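Local atomic coordinates of tetratricopeptide TPR_2 repeat protein (Thermobaculum terrenum, PDB entry 5DJS), a protein that is of unknown function but joins tetratricopeptide repeats to a GT-B-type module of glycosyltransferase family 41 and binds UDP in the crystal. Residues A[114-118]-A[134-138]; A[271-276]-A[296-300]; A[310-314]-A[492-497]. The protein carries 1 engineered substitution. All blocks are in the same frame, centred on the assembly; numbering follows the deposited sequence.

Contact 1: residues A[114-118]-A[134-138]; sequences HSGLY and ILALD
L135 reaches across to L117 and Y118, and its two methyls serve different partners. CD2 lies 3.8 Å from CG of L117, the two side chains crossing at nearly a right angle, and it also sits 3.7 Å from the backbone N of Y118, against the facing helix itself. The other methyl, CD1, lies 3.4 Å from CE1 of H114, where the imidazole and the isobutyl group lie alongside each other, running opposite ways. That same CE1 edge meets the L135 carbonyl oxygen in the plane of the ring. One turn on, D138 crosses the imidazole, carboxylate and ring planes only 13° apart, with OD1 3.5 Å from NE2; its stronger partner is R142, in a salt bridge. A136 makes a CH-pi contact, its CB 3.8 Å from the centroid of the Y118 ring, over one face but displaced toward the rim. With CG opposite its own N (chi1 177°), Y118 extends across the gap, and its hydroxyl ends at T273 O, beyond the pair. H122 and H247 each meet the tyrosine ring edge-to-face, and I97, H101 and L104 of helix 93-106 also pack on L117. The backbones belong to helices 111-120 and 129-143, an antiparallel pair whose local axes come within 9.8 Å at 162°. The pair rests on loops of the GT-B module, Y118 against N272 and L137 against T298. No hydrogen bond joins the two segments, which suggests that shape and apolar packing set their spacing, while the tyrosine and aspartate spend their polar ends on outside partners.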
# COMPACT_ATOMS: atom_id res chain seq x y z
N HIS A 114 7.35 -10.06 -11.70
CA HIS A 114 8.41 -9.06 -11.82
C HIS A 114 8.07 -7.81 -10.98
O HIS A 114 8.94 -7.29 -10.31
CB HIS A 114 8.61 -8.70 -13.30
CG HIS A 114 9.93 -8.09 -13.63
ND1 HIS A 114 10.43 -6.96 -13.01
CD2 HIS A 114 10.85 -8.43 -14.56
CE1 HIS A 114 11.60 -6.65 -13.52
NE2 HIS A 114 11.88 -7.52 -14.47
N SER A 115 6.81 -7.35 -11.03
CA SER A 115 6.33 -6.27 -10.14
C SER A 115 6.45 -6.69 -8.68
O SER A 115 7.09 -6.00 -7.87
CB SER A 115 4.85 -5.93 -10.38
OG SER A 115 4.64 -5.28 -11.61
N GLY A 116 5.82 -7.82 -8.36
CA GLY A 116 5.79 -8.36 -7.00
C GLY A 116 7.17 -8.40 -6.39
O GLY A 116 7.37 -7.98 -5.25
N LEU A 117 8.14 -8.88 -7.18
CA LEU A 117 9.54 -8.90 -6.77
C LEU A 117 10.04 -7.48 -6.49
O LEU A 117 10.58 -7.23 -5.41
CB LEU A 117 10.40 -9.58 -7.85
CG LEU A 117 11.91 -9.65 -7.62
CD1 LEU A 117 12.24 -10.43 -6.35
CD2 LEU A 117 12.58 -10.28 -8.82
N TYR A 118 9.83 -6.56 -7.42
CA TYR A 118 10.17 -5.13 -7.22
C TYR A 118 9.60 -4.56 -5.92
O TYR A 118 10.33 -3.94 -5.15
CB TYR A 118 9.68 -4.29 -8.40
CG TYR A 118 9.91 -2.79 -8.28
CD1 TYR A 118 11.14 -2.27 -7.88
CD2 TYR A 118 8.89 -1.88 -8.62
CE1 TYR A 118 11.34 -0.90 -7.79
CE2 TYR A 118 9.09 -0.51 -8.54
CZ TYR A 118 10.31 -0.02 -8.13
OH TYR A 118 10.50 1.34 -8.07
N ILE A 134 17.07 -0.44 -10.90
CA ILE A 134 17.43 -1.27 -12.06
C ILE A 134 16.33 -2.28 -12.39
O ILE A 134 15.91 -2.41 -13.55
CB ILE A 134 18.79 -1.96 -11.85
CG1 ILE A 134 19.92 -0.95 -12.12
CG2 ILE A 134 18.95 -3.18 -12.76
CD1 ILE A 134 21.27 -1.36 -11.59
N LEU A 135 15.87 -2.99 -11.37
CA LEU A 135 14.80 -3.95 -11.58
C LEU A 135 13.52 -3.28 -12.12
O LEU A 135 12.81 -3.87 -12.92
CB LEU A 135 14.51 -4.72 -10.29
CG LEU A 135 13.53 -5.88 -10.41
CD1 LEU A 135 14.13 -7.03 -11.21
CD2 LEU A 135 13.12 -6.35 -9.02
N ALA A 136 13.24 -2.05 -11.69
CA ALA A 136 12.03 -1.34 -12.13
C ALA A 136 12.11 -0.97 -13.61
O ALA A 136 11.19 -1.24 -14.39
CB ALA A 136 11.82 -0.09 -11.31
N LEU A 137 13.24 -0.35 -13.97
CA LEU A 137 13.58 -0.04 -15.35
C LEU A 137 13.48 -1.29 -16.22
O LEU A 137 12.88 -1.25 -17.29
CB LEU A 137 14.99 0.52 -15.44
CG LEU A 137 15.25 1.91 -14.87
CD1 LEU A 137 16.74 2.21 -14.88
CD2 LEU A 137 14.49 2.97 -15.64
N ASP A 138 14.08 -2.39 -15.75
CA ASP A 138 14.05 -3.67 -16.47
C ASP A 138 12.63 -4.06 -16.81
O ASP A 138 12.35 -4.42 -17.93
CB ASP A 138 14.73 -4.79 -15.67
CG ASP A 138 15.22 -5.94 -16.55
OD1 ASP A 138 14.46 -6.91 -16.76
OD2 ASP A 138 16.38 -5.90 -16.99

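Contact 2: residues A[271-276]-A[296-300]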
# COMPACT_ATOMS: atom_id res chain seq x y z
N ILE A 271 5.61 4.33 -3.64
CA ILE A 271 6.77 4.43 -2.74
C ILE A 271 8.10 4.50 -3.49
O ILE A 271 9.16 4.62 -2.88
CB ILE A 271 6.83 3.24 -1.75
CG1 ILE A 271 6.84 1.90 -2.51
CG2 ILE A 271 5.66 3.30 -0.77
CD1 ILE A 271 7.37 0.75 -1.69
N ASN A 272 8.03 4.38 -4.82
CA ASN A 272 9.21 4.48 -5.67
C ASN A 272 8.74 4.67 -7.13
O ASN A 272 7.53 4.68 -7.40
CB ASN A 272 10.08 3.20 -5.51
CG ASN A 272 11.58 3.38 -5.80
OD1 ASN A 272 12.30 2.41 -5.73
ND2 ASN A 272 12.06 4.58 -6.10
N THR A 273 9.68 4.81 -8.05
CA THR A 273 9.36 4.97 -9.46
C THR A 273 8.57 3.79 -9.99
O THR A 273 8.73 2.66 -9.52
CB THR A 273 10.64 5.18 -10.30
OG1 THR A 273 10.27 5.60 -11.62
CG2 THR A 273 11.52 3.90 -10.36
N THR A 274 7.72 4.07 -10.98
CA THR A 274 7.12 3.03 -11.81
C THR A 274 8.14 2.41 -12.77
O THR A 274 7.93 1.30 -13.26
CB THR A 274 5.98 3.60 -12.69
OG1 THR A 274 6.48 4.71 -13.46
CG2 THR A 274 4.80 4.03 -11.82
N GLY A 275 9.21 3.17 -13.06
CA GLY A 275 10.23 2.78 -14.00
C GLY A 275 9.92 3.20 -15.43
O GLY A 275 10.80 3.07 -16.31
N MET A 276 8.72 3.73 -15.67
CA MET A 276 8.18 3.93 -17.01
C MET A 276 8.56 5.29 -17.60
O MET A 276 8.59 6.28 -16.88
CB MET A 276 6.65 3.82 -16.99
CG MET A 276 6.12 2.47 -16.56
SD MET A 276 4.35 2.50 -16.23
CE MET A 276 3.69 2.80 -17.86
N LEU A 296 16.93 8.55 -9.55
CA LEU A 296 16.24 7.28 -9.29
C LEU A 296 14.83 7.16 -9.89
O LEU A 296 14.21 6.09 -9.80
CB LEU A 296 16.15 7.02 -7.77
CG LEU A 296 17.46 6.97 -6.97
CD1 LEU A 296 17.17 6.75 -5.50
CD2 LEU A 296 18.40 5.90 -7.50
N TYR A 297 14.32 8.23 -10.51
CA TYR A 297 12.94 8.26 -11.01
C TYR A 297 12.87 8.67 -12.47
O TYR A 297 13.42 9.70 -12.86
CB TYR A 297 12.12 9.25 -10.18
CG TYR A 297 11.94 8.83 -8.74
CD1 TYR A 297 12.98 8.99 -7.81
CD2 TYR A 297 10.75 8.25 -8.31
CE1 TYR A 297 12.84 8.59 -6.49
CE2 TYR A 297 10.60 7.84 -6.98
CZ TYR A 297 11.64 8.02 -6.07
OH TYR A 297 11.49 7.61 -4.76
N THR A 298 12.18 7.86 -13.28
CA THR A 298 11.85 8.25 -14.66
C THR A 298 10.88 9.42 -14.66
O THR A 298 10.98 10.31 -15.50
CB THR A 298 11.18 7.10 -15.43
OG1 THR A 298 10.10 6.58 -14.64
CG2 THR A 298 12.20 6.00 -15.75
N GLU A 299 9.94 9.42 -13.72
CA GLU A 299 9.00 10.52 -13.57
C GLU A 299 9.73 11.77 -13.07
O GLU A 299 10.79 11.66 -12.44
CB GLU A 299 7.90 10.18 -12.54
CG GLU A 299 7.20 8.83 -12.71
CD GLU A 299 7.83 7.69 -11.90
OE1 GLU A 299 8.98 7.81 -11.44
OE2 GLU A 299 7.18 6.65 -11.76
N ARG A 300 9.16 12.94 -13.34
CA ARG A 300 9.61 14.17 -12.68
C ARG A 300 8.93 14.25 -11.32
O ARG A 300 7.70 14.16 -11.23
CB ARG A 300 9.26 15.42 -13.48
CG ARG A 300 10.31 15.82 -14.49
CD ARG A 300 9.96 17.18 -15.06
NE ARG A 300 10.18 17.24 -16.51
CZ ARG A 300 9.43 17.90 -17.39
NH1 ARG A 300 8.36 18.60 -17.01
NH2 ARG A 300 9.75 17.87 -18.68
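OE2 of E299 is gripped twice by T274. The backbone N of T274 donates to its syn lone pair at 2.7 Å and an angle of 169°, close to straight. OG1 of T274, also 2.7 Å from OE2, comes instead from above the carboxylate, 44° out of its plane. The second carboxylate oxygen, OE1, takes the hydroxyl of T273 at 2.6 Å on its syn side, again tilted out of the plane. A bend in the glutamate chain (chi2 92°) brings the head group round to both threonines, so that three donors fix its rotation. Each threonine hydroxyl is in turn an acceptor. T273 OG1 receives the N of G275 at 3.0 Å, and T274 OG1 receives the N of M276, two overlapping ST turns that shape this bend of the chain. The segments lie in successive loops of the parallel Rossmann-like sheet of a GT-B module: 271-276 runs between strands 263-266 and 281-285, while the loop segment 296-300 leads into edge strand 300-304. A second link lies at T298, whose OG1 donates to O of M276 at 2.7 Å, from above the carbonyl plane, while its CG2 packs on O of G275. The backbone N of T298 adds a weak bond to T273 OG1. Y297 brings its ring obliquely to the backbone of T273, with CD2 3.7 Å from CB of that threonine. Beyond the pair, L282 of strand 281-285 touches both Y297 and E299, and helix 129-143 lies against M276 through W139 and against T298 through L137.

Contact 3: residues A[310-314]-A[492-497]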
# COMPACT_ATOMS: atom_id res chain seq x y z
N PRO A 310 -3.81 14.23 2.23
CA PRO A 310 -4.73 14.94 3.13
C PRO A 310 -4.89 14.26 4.50
O PRO A 310 -5.28 13.09 4.57
CB PRO A 310 -6.06 14.93 2.35
CG PRO A 310 -6.01 13.68 1.54
CD PRO A 310 -4.55 13.41 1.25
N CYS A 311 -4.61 15.00 5.57
CA CYS A 311 -4.61 14.50 6.96
C CYS A 311 -5.92 14.68 7.77
O CYS A 311 -5.96 14.35 8.96
CB CYS A 311 -3.46 15.15 7.71
SG CYS A 311 -1.84 14.83 6.98
N ASN A 312 -6.98 15.20 7.15
CA ASN A 312 -8.26 15.36 7.86
C ASN A 312 -8.89 14.01 8.20
O ASN A 312 -8.96 13.14 7.34
CB ASN A 312 -9.24 16.24 7.06
CG ASN A 312 -9.68 15.59 5.76
OD1 ASN A 312 -8.85 15.23 4.93
ND2 ASN A 312 -10.98 15.40 5.60
N PRO A 313 -9.36 13.83 9.45
CA PRO A 313 -9.85 12.52 9.88
C PRO A 313 -11.28 12.25 9.45
O PRO A 313 -11.99 13.19 9.13
CB PRO A 313 -9.80 12.63 11.39
CG PRO A 313 -10.21 14.05 11.63
CD PRO A 313 -9.61 14.84 10.49
N PRO A 314 -11.72 10.98 9.49
CA PRO A 314 -13.11 10.70 9.16
C PRO A 314 -14.08 11.25 10.23
O PRO A 314 -13.64 11.60 11.34
CB PRO A 314 -13.15 9.16 9.10
CG PRO A 314 -12.05 8.73 10.00
CD PRO A 314 -10.97 9.76 9.85
N TRP A 492 -3.28 20.05 16.78
CA TRP A 492 -3.06 19.63 15.40
C TRP A 492 -4.32 18.95 14.82
O TRP A 492 -4.78 19.34 13.74
CB TRP A 492 -1.83 18.73 15.31
CG TRP A 492 -1.59 18.10 13.97
CD1 TRP A 492 -0.87 18.63 12.94
CD2 TRP A 492 -2.07 16.83 13.52
NE1 TRP A 492 -0.88 17.76 11.87
CE2 TRP A 492 -1.61 16.65 12.20
CE3 TRP A 492 -2.84 15.82 14.11
CZ2 TRP A 492 -1.90 15.50 11.45
CZ3 TRP A 492 -3.13 14.68 13.37
CH2 TRP A 492 -2.66 14.53 12.06
N LEU A 493 -4.90 17.98 15.54
CA LEU A 493 -6.13 17.27 15.10
C LEU A 493 -7.23 18.24 14.67
O LEU A 493 -7.81 18.10 13.60
CB LEU A 493 -6.68 16.36 16.22
CG LEU A 493 -7.58 15.14 15.94
CD1 LEU A 493 -8.72 15.06 16.95
CD2 LEU A 493 -8.16 15.07 14.54
N ARG A 494 -7.49 19.23 15.52
CA ARG A 494 -8.56 20.22 15.30
C ARG A 494 -8.28 21.12 14.10
O ARG A 494 -9.17 21.37 13.28
CB ARG A 494 -8.73 21.09 16.56
CG ARG A 494 -10.09 21.77 16.68
CD ARG A 494 -10.01 23.26 17.01
NE ARG A 494 -8.91 23.62 17.92
CZ ARG A 494 -8.93 23.51 19.25
NH1 ARG A 494 -10.00 23.03 19.90
NH2 ARG A 494 -7.86 23.87 19.96
N SER A 495 -7.04 21.62 14.02
CA SER A 495 -6.55 22.44 12.90
C SER A 495 -6.70 21.72 11.55
O SER A 495 -7.18 22.28 10.58
CB SER A 495 -5.08 22.79 13.12
OG SER A 495 -4.46 23.23 11.95
N VAL A 496 -6.28 20.46 11.55
CA VAL A 496 -6.33 19.59 10.38
C VAL A 496 -7.77 19.17 10.03
O VAL A 496 -8.11 19.06 8.85
CB VAL A 496 -5.37 18.37 10.58
CG1 VAL A 496 -5.97 17.04 10.20
CG2 VAL A 496 -4.05 18.62 9.86
N SER A 497 -8.61 18.95 11.05
CA SER A 497 -10.05 18.67 10.83
C SER A 497 -10.78 19.80 10.08
O SER A 497 -11.73 19.55 9.35
CB SER A 497 -10.78 18.43 12.17
OG SER A 497 -10.35 17.26 12.83
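P313 and L493 open the apolar part of the interface: CG of the proline ring meets the methyl CD2 of the leucine at 3.7 Å, the two side chains running obliquely to each other. A turn along the helix, V496 faces C311, its CG1 4.0 Å from the cysteine CB. Beside the valine, W492 brings ring atom CZ2 to 4.1 Å from the same CB. The indole gets there because its CG stands opposite the tryptophan's own backbone N (chi1 173°), and V496 CG2 lies over one of its faces, 3.7 Å above the plane and toward the rim. Cysteine, tryptophan and valine therefore make a three-way packing unit, extended by L426 of helix 423-430, which touches both C311 and W492. Helix 479-521, the source of 492-497, is the long C-terminal helix, and its pairing with the loop between strands 300-304 and 332-335 fits the GT-B fold, where the last helix commonly returns to the N-terminal domain. Contacts between polar and carbon atoms form a second group. S497 OG lies 3.4 Å from P313 CG, with CD equally close, while N312 sets its CB against the carbonyl O of V496. Hydrogen bonds do not cross between the segments. Within the helix, S497 OG bonds back to O of L493 at 2.8 Å, from the opposite face of the carbonyl to the backbone N of S497; with OG lying beside its own N (chi1 -67°), the serine turns its hydroxyl back along the helix even as it touches proline. The backbone of C311 is held from outside, its N by D500 OD2 and its O by NE1 of W430.

Overall arrangement
Contacts 1 and 2 are neighbours, their centres 11 Å apart, and both are buried. Besides the probable hydrogen bond from Y118 OH to T273 O, L137 packs its CD2 on G275 and T298, so helix 129-143 bears on both loops of contact 2. Contact 3 stands across the chain centre from contact 1, about 36 Å between centres, and is only partly buried. The chemistry changes with place: the helix pair of contact 1 relies on apolar and CH-pi packing, the loops of contact 2 on a dense hydrogen-bond network around one carboxylate, and contact 3 on a loop proline and cysteine against leucine, valine and indole of a helix, joining segments 178 residues apart.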